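PDB 2CU5: secondary thiamine-phosphate synthase enzyme from Thermus thermophilus, which is of unproven function but may have thiamine-phosphate synthase activity, as a trimeric member of the UPF0047 (YjbQ) family. Local coordinates for residues Ala25-His30 and Val124-Leu129; Val47-Asp52 and Gly106-Val111. All blocks are in the same frame, centred on the assembly; numbering follows the deposited sequence.

Interaction 1 (Ala25-His30 and Val124-Leu129); sequences AALSGH and VWVRLL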
loop_
_atom_site.group_PDB
_atom_site.type_symbol
_atom_site.label_atom_id
_atom_site.label_comp_id
_atom_site.label_asym_id
_atom_site.label_seq_id
_atom_site.Cartn_x
_atom_site.Cartn_y
_atom_site.Cartn_z
ATOM N N ALA A 25 -17.584 -11.559 10.008
ATOM C CA ALA A 25 -18.645 -11.565 11.005
ATOM C C ALA A 25 -19.249 -10.175 11.165
ATOM O O ALA A 25 -20.379 -10.035 11.635
ATOM C CB ALA A 25 -18.109 -12.065 12.346
ATOM N N ALA A 26 -18.504 -9.146 10.771
ATOM C CA ALA A 26 -18.993 -7.778 10.886
ATOM C C ALA A 26 -19.735 -7.313 9.635
ATOM O O ALA A 26 -20.318 -6.228 9.622
ATOM C CB ALA A 26 -17.832 -6.831 11.178
ATOM N N LEU A 27 -19.733 -8.143 8.597
ATOM C CA LEU A 27 -20.376 -7.792 7.334
ATOM C C LEU A 27 -21.891 -7.953 7.264
ATOM O O LEU A 27 -22.530 -7.378 6.381
ATOM C CB LEU A 27 -19.747 -8.593 6.196
ATOM C CG LEU A 27 -18.234 -8.417 6.057
ATOM C CD1 LEU A 27 -17.731 -9.231 4.874
ATOM C CD2 LEU A 27 -17.909 -6.942 5.875
ATOM N N SER A 28 -22.464 -8.735 8.173
ATOM C CA SER A 28 -23.912 -8.962 8.174
ATOM C C SER A 28 -24.432 -9.344 6.785
ATOM O O SER A 28 -25.412 -8.777 6.304
ATOM C CB SER A 28 -24.644 -7.710 8.669
ATOM O OG SER A 28 -24.316 -7.422 10.019
ATOM N N GLY A 29 -23.766 -10.298 6.142
ATOM C CA GLY A 29 -24.191 -10.746 4.824
ATOM C C GLY A 29 -24.082 -9.736 3.692
ATOM O O GLY A 29 -24.678 -9.921 2.633
ATOM N N HIS A 30 -23.317 -8.672 3.902
ATOM C CA HIS A 30 -23.143 -7.640 2.881
ATOM C C HIS A 30 -22.535 -8.159 1.577
ATOM O O HIS A 30 -21.736 -9.096 1.575
ATOM C CB HIS A 30 -22.244 -6.522 3.425
ATOM C CG HIS A 30 -21.869 -5.486 2.405
ATOM N ND1 HIS A 30 -22.772 -4.572 1.903
ATOM C CD2 HIS A 30 -20.688 -5.217 1.797
ATOM C CE1 HIS A 30 -22.163 -3.786 1.032
ATOM N NE2 HIS A 30 -20.898 -4.157 0.949
ATOM N N VAL A 124 -9.644 -2.236 14.458
ATOM C CA VAL A 124 -9.728 -2.387 13.020
ATOM C C VAL A 124 -11.126 -1.896 12.671
ATOM O O VAL A 124 -12.117 -2.436 13.165
ATOM C CB VAL A 124 -9.576 -3.853 12.574
ATOM C CG1 VAL A 124 -9.809 -3.955 11.075
ATOM C CG2 VAL A 124 -8.179 -4.370 12.925
ATOM N N TRP A 125 -11.205 -0.857 11.852
ATOM C CA TRP A 125 -12.497 -0.310 11.457
ATOM C C TRP A 125 -12.980 -0.960 10.171
ATOM O O TRP A 125 -12.197 -1.196 9.251
ATOM C CB TRP A 125 -12.402 1.201 11.272
ATOM C CG TRP A 125 -11.967 1.928 12.509
ATOM C CD1 TRP A 125 -11.975 1.450 13.792
ATOM C CD2 TRP A 125 -11.494 3.278 12.586
ATOM N NE1 TRP A 125 -11.536 2.421 14.661
ATOM C CE2 TRP A 125 -11.236 3.553 13.949
ATOM C CE3 TRP A 125 -11.263 4.283 11.636
ATOM C CZ2 TRP A 125 -10.757 4.795 14.387
ATOM C CZ3 TRP A 125 -10.787 5.517 12.070
ATOM C CH2 TRP A 125 -10.541 5.760 13.436
ATOM N N VAL A 126 -14.276 -1.250 10.112
ATOM C CA VAL A 126 -14.856 -1.894 8.946
ATOM C C VAL A 126 -15.999 -1.042 8.410
ATOM O O VAL A 126 -16.927 -0.703 9.140
ATOM C CB VAL A 126 -15.403 -3.291 9.300
ATOM C CG1 VAL A 126 -15.877 -3.996 8.040
ATOM C CG2 VAL A 126 -14.332 -4.110 10.013
ATOM N N ARG A 127 -15.912 -0.699 7.131
ATOM C CA ARG A 127 -16.922 0.109 6.471
ATOM C C ARG A 127 -17.396 -0.579 5.202
ATOM O O ARG A 127 -16.588 -0.966 4.358
ATOM C CB ARG A 127 -16.342 1.477 6.121
ATOM C CG ARG A 127 -17.186 2.294 5.158
ATOM C CD ARG A 127 -18.488 2.751 5.782
ATOM N NE ARG A 127 -18.811 4.099 5.329
ATOM C CZ ARG A 127 -19.162 4.412 4.086
ATOM N NH1 ARG A 127 -19.254 3.471 3.158
ATOM N NH2 ARG A 127 -19.396 5.676 3.769
ATOM N N LEU A 128 -18.709 -0.734 5.071
ATOM C CA LEU A 128 -19.280 -1.363 3.888
ATOM C C LEU A 128 -19.614 -0.270 2.878
ATOM O O LEU A 128 -20.207 0.747 3.234
ATOM C CB LEU A 128 -20.563 -2.120 4.252
ATOM C CG LEU A 128 -20.525 -2.996 5.512
ATOM C CD1 LEU A 128 -21.901 -3.594 5.771
ATOM C CD2 LEU A 128 -19.490 -4.092 5.348
ATOM N N LEU A 129 -19.216 -0.471 1.627
ATOM C CA LEU A 129 -19.514 0.490 0.572
ATOM C C LEU A 129 -20.750 -0.002 -0.175
ATOM O O LEU A 129 -20.985 -1.230 -0.176
ATOM C CB LEU A 129 -18.354 0.606 -0.424
ATOM C CG LEU A 129 -17.070 1.323 -0.001
ATOM C CD1 LEU A 129 -16.354 0.528 1.082
ATOM C CD2 LEU A 129 -16.179 1.495 -1.220
ATOM O OXT LEU A 129 -21.446 0.841 -0.771
#
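Leu27 and His30, which both pack against Leu128, are joined by a short backbone bond, from His30 N to the carbonyl Leu27 O at 2.9 Å. It closes a type I' turn whose inner residues, Ser28 and Gly29, both have positive phi, a state glycine adopts easily. With CG anti to the backbone N (chi1 173°), the His30 ring lies against Leu128. Leu128 CB stands over the centre of one ring face, 3.8 Å from the centroid and 4° off the normal, a clear CH-pi contact. Leu128 CD1 continues onto His30 CB, at 3.8 Å, while the two side chains run past each other in opposite directions. The other methyl, Leu128 CD2, presses on Leu27 CD2 at 3.3 Å, tighter than normal van der Waals contact. The same Leu27 methyl reaches Val126 CG1 at 4.2 Å, the two side chains crossing at about a right angle. A leucine suits position 128, since its two methyls part, CD1 toward His30 CB and CD2 toward Leu27. At the ring edge lies Leu129 O, 3.1 Å from His30 CE1; NE2 makes a weak hydrogen bond to Leu33 O. The contact lays the loop after helix 20-25 over the C-terminal end of strand 120-128, which runs between strands 5-11 and 32-37; Leu27 and Val126 both rest on Val34 of strand 32-37, and Leu129 touches Leu129 of the third subunit.

Interaction 2 (Val47-Asp52 and Gly106-Val111); sequences VQEGAD and GRWQQV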
loop_
_atom_site.group_PDB
_atom_site.type_symbol
_atom_site.label_atom_id
_atom_site.label_comp_id
_atom_site.label_asym_id
_atom_site.label_seq_id
_atom_site.Cartn_x
_atom_site.Cartn_y
_atom_site.Cartn_z
ATOM N N VAL A 47 -2.840 -8.606 2.844
ATOM C CA VAL A 47 -3.496 -9.811 2.366
ATOM C C VAL A 47 -2.349 -10.728 1.957
ATOM O O VAL A 47 -1.573 -10.395 1.062
ATOM C CB VAL A 47 -4.386 -9.544 1.133
ATOM C CG1 VAL A 47 -4.918 -10.865 0.604
ATOM C CG2 VAL A 47 -5.549 -8.616 1.505
ATOM N N GLN A 48 -2.230 -11.871 2.620
ATOM C CA GLN A 48 -1.156 -12.804 2.317
ATOM C C GLN A 48 -1.552 -14.253 2.547
ATOM O O GLN A 48 -2.714 -14.554 2.815
ATOM C CB GLN A 48 0.087 -12.455 3.141
ATOM C CG GLN A 48 1.130 -11.668 2.355
ATOM C CD GLN A 48 1.623 -12.444 1.151
ATOM O OE1 GLN A 48 1.907 -13.637 1.247
ATOM N NE2 GLN A 48 1.738 -11.772 0.014
ATOM N N GLU A 49 -0.583 -15.156 2.442
ATOM C CA GLU A 49 -0.860 -16.574 2.612
ATOM C C GLU A 49 -0.735 -17.066 4.049
ATOM O O GLU A 49 0.254 -16.787 4.732
ATOM C CB GLU A 49 0.069 -17.404 1.724
ATOM C CG GLU A 49 -0.371 -18.851 1.610
ATOM C CD GLU A 49 0.669 -19.747 0.984
ATOM O OE1 GLU A 49 1.310 -19.336 -0.008
ATOM O OE2 GLU A 49 0.835 -20.876 1.482
ATOM N N GLY A 50 -1.742 -17.807 4.497
ATOM C CA GLY A 50 -1.721 -18.355 5.839
ATOM C C GLY A 50 -1.636 -19.872 5.827
ATOM O O GLY A 50 -1.208 -20.481 6.810
ATOM N N ALA A 51 -2.031 -20.486 4.714
ATOM C CA ALA A 51 -2.018 -21.946 4.596
ATOM C C ALA A 51 -0.690 -22.541 5.045
ATOM O O ALA A 51 -0.662 -23.532 5.774
ATOM C CB ALA A 51 -2.326 -22.361 3.173
ATOM N N ASP A 52 0.412 -21.950 4.597
ATOM C CA ASP A 52 1.729 -22.421 5.009
ATOM C C ASP A 52 2.245 -21.425 6.044
ATOM O O ASP A 52 2.524 -20.272 5.719
ATOM C CB ASP A 52 2.686 -22.479 3.820
ATOM C CG ASP A 52 4.048 -23.020 4.203
ATOM O OD1 ASP A 52 4.327 -23.104 5.420
ATOM O OD2 ASP A 52 4.840 -23.350 3.294
ATOM N N GLY A 106 -8.375 -14.943 -3.163
ATOM C CA GLY A 106 -7.726 -15.983 -3.935
ATOM C C GLY A 106 -7.635 -17.238 -3.090
ATOM O O GLY A 106 -7.863 -17.202 -1.878
ATOM N N ARG A 107 -7.295 -18.352 -3.725
ATOM C CA ARG A 107 -7.200 -19.630 -3.038
ATOM C C ARG A 107 -6.196 -19.669 -1.883
ATOM O O ARG A 107 -6.345 -20.470 -0.959
ATOM C CB ARG A 107 -6.867 -20.732 -4.050
ATOM C CG ARG A 107 -6.783 -22.112 -3.436
ATOM C CD ARG A 107 -6.224 -23.142 -4.403
ATOM N NE ARG A 107 -7.103 -23.392 -5.541
ATOM C CZ ARG A 107 -6.928 -24.387 -6.406
ATOM N NH1 ARG A 107 -5.907 -25.222 -6.255
ATOM N NH2 ARG A 107 -7.768 -24.548 -7.421
ATOM N N TRP A 108 -5.182 -18.809 -1.921
ATOM C CA TRP A 108 -4.176 -18.796 -0.859
ATOM C C TRP A 108 -4.090 -17.478 -0.108
ATOM O O TRP A 108 -3.041 -17.153 0.453
ATOM C CB TRP A 108 -2.799 -19.126 -1.434
ATOM C CG TRP A 108 -2.777 -20.404 -2.196
ATOM C CD1 TRP A 108 -2.846 -20.552 -3.551
ATOM C CD2 TRP A 108 -2.720 -21.724 -1.647
ATOM N NE1 TRP A 108 -2.837 -21.887 -3.882
ATOM C CE2 TRP A 108 -2.760 -22.629 -2.732
ATOM C CE3 TRP A 108 -2.641 -22.232 -0.345
ATOM C CZ2 TRP A 108 -2.724 -24.017 -2.553
ATOM C CZ3 TRP A 108 -2.604 -23.616 -0.167
ATOM C CH2 TRP A 108 -2.645 -24.490 -1.268
ATOM N N GLN A 109 -5.186 -16.724 -0.085
ATOM C CA GLN A 109 -5.198 -15.432 0.593
ATOM C C GLN A 109 -6.033 -15.388 1.863
ATOM O O GLN A 109 -7.086 -16.017 1.957
ATOM C CB GLN A 109 -5.715 -14.334 -0.341
ATOM C CG GLN A 109 -4.839 -14.004 -1.536
ATOM C CD GLN A 109 -5.461 -12.908 -2.382
ATOM O OE1 GLN A 109 -6.640 -12.982 -2.728
ATOM N NE2 GLN A 109 -4.677 -11.884 -2.715
ATOM N N GLN A 110 -5.542 -14.624 2.834
ATOM C CA GLN A 110 -6.207 -14.409 4.111
ATOM C C GLN A 110 -5.908 -12.962 4.509
ATOM O O GLN A 110 -4.881 -12.405 4.109
ATOM C CB GLN A 110 -5.669 -15.370 5.179
ATOM C CG GLN A 110 -6.097 -16.818 4.992
ATOM C CD GLN A 110 -7.562 -17.047 5.329
ATOM O OE1 GLN A 110 -7.925 -17.186 6.495
ATOM N NE2 GLN A 110 -8.413 -17.072 4.307
ATOM N N VAL A 111 -6.806 -12.347 5.273
ATOM C CA VAL A 111 -6.603 -10.971 5.710
ATOM C C VAL A 111 -5.888 -10.977 7.054
ATOM O O VAL A 111 -6.346 -11.612 8.005
ATOM C CB VAL A 111 -7.949 -10.223 5.843
ATOM C CG1 VAL A 111 -7.709 -8.781 6.254
ATOM C CG2 VAL A 111 -8.691 -10.282 4.525
HETATM O O HOH W 1 -2.213 -11.607 -1.467
#
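Gln109 lies across Val47, and its side chain can be followed outward along one methyl. CB begins 3.7 Å from Val47 CG1, and CG and CD remain against the same methyl, the chain being extended beyond CG (chi2 180°). At the tip NE2 is still 3.5 Å from Val47 CG1, but its polar business lies with others. Gln109 NE2 donates to a water at 2.8 Å, which in turn donates to Val47 O, and it also bonds Val38 O of the third subunit. The other branch turns back: Gln109 OE1 accepts a bond from Gly106 N at 2.7 Å, bracing the type I turn from Gly106 to Gln109, where a CB on Gly106 would crowd that oxygen. An alanine in place of Gln109 would probably leave Gly106 N and Val38 O of the third subunit without their mate and open a gap beside Val47. Next door the strands pair antiparallel through Gln48 and Gln110, with Gln110 N to Gln48 O at 2.8 Å and Gln48 N to Gln110 O at 3.1 Å. Beyond the strand ends, Ala51 CB meets the edge of the Trp108 ring at CE3, 3.5 Å away, a small methyl fitting beside a broad ring. The chemistry is thus mixed: backbone bonds set the register, while a glutamine, apolar along its stem and amide at its tip, serves the packing, the turn and the subunit interface together.

Overall arrangement
From the N terminus, the chain runs through strands 5-11 and 15-18 and helix 20-25 to residues 25-30, which wait for their partner until the last strand. It then runs through strands 32-37 and 43-48 to residues 47-52. Helices 53-66 and 81-90 and strands 93-99 and 102-103 follow before residues 106-111 close interaction 2, and strand 120-128 brings 124-129 back to close interaction 1. Interaction 2 is therefore nested inside the loop of interaction 1, and the two do not touch: their centres are 19 Å apart. One ties a helix-to-strand loop to the five-stranded sheet, the other joins neighbouring strands of the three-stranded sheet, and both reach other subunits.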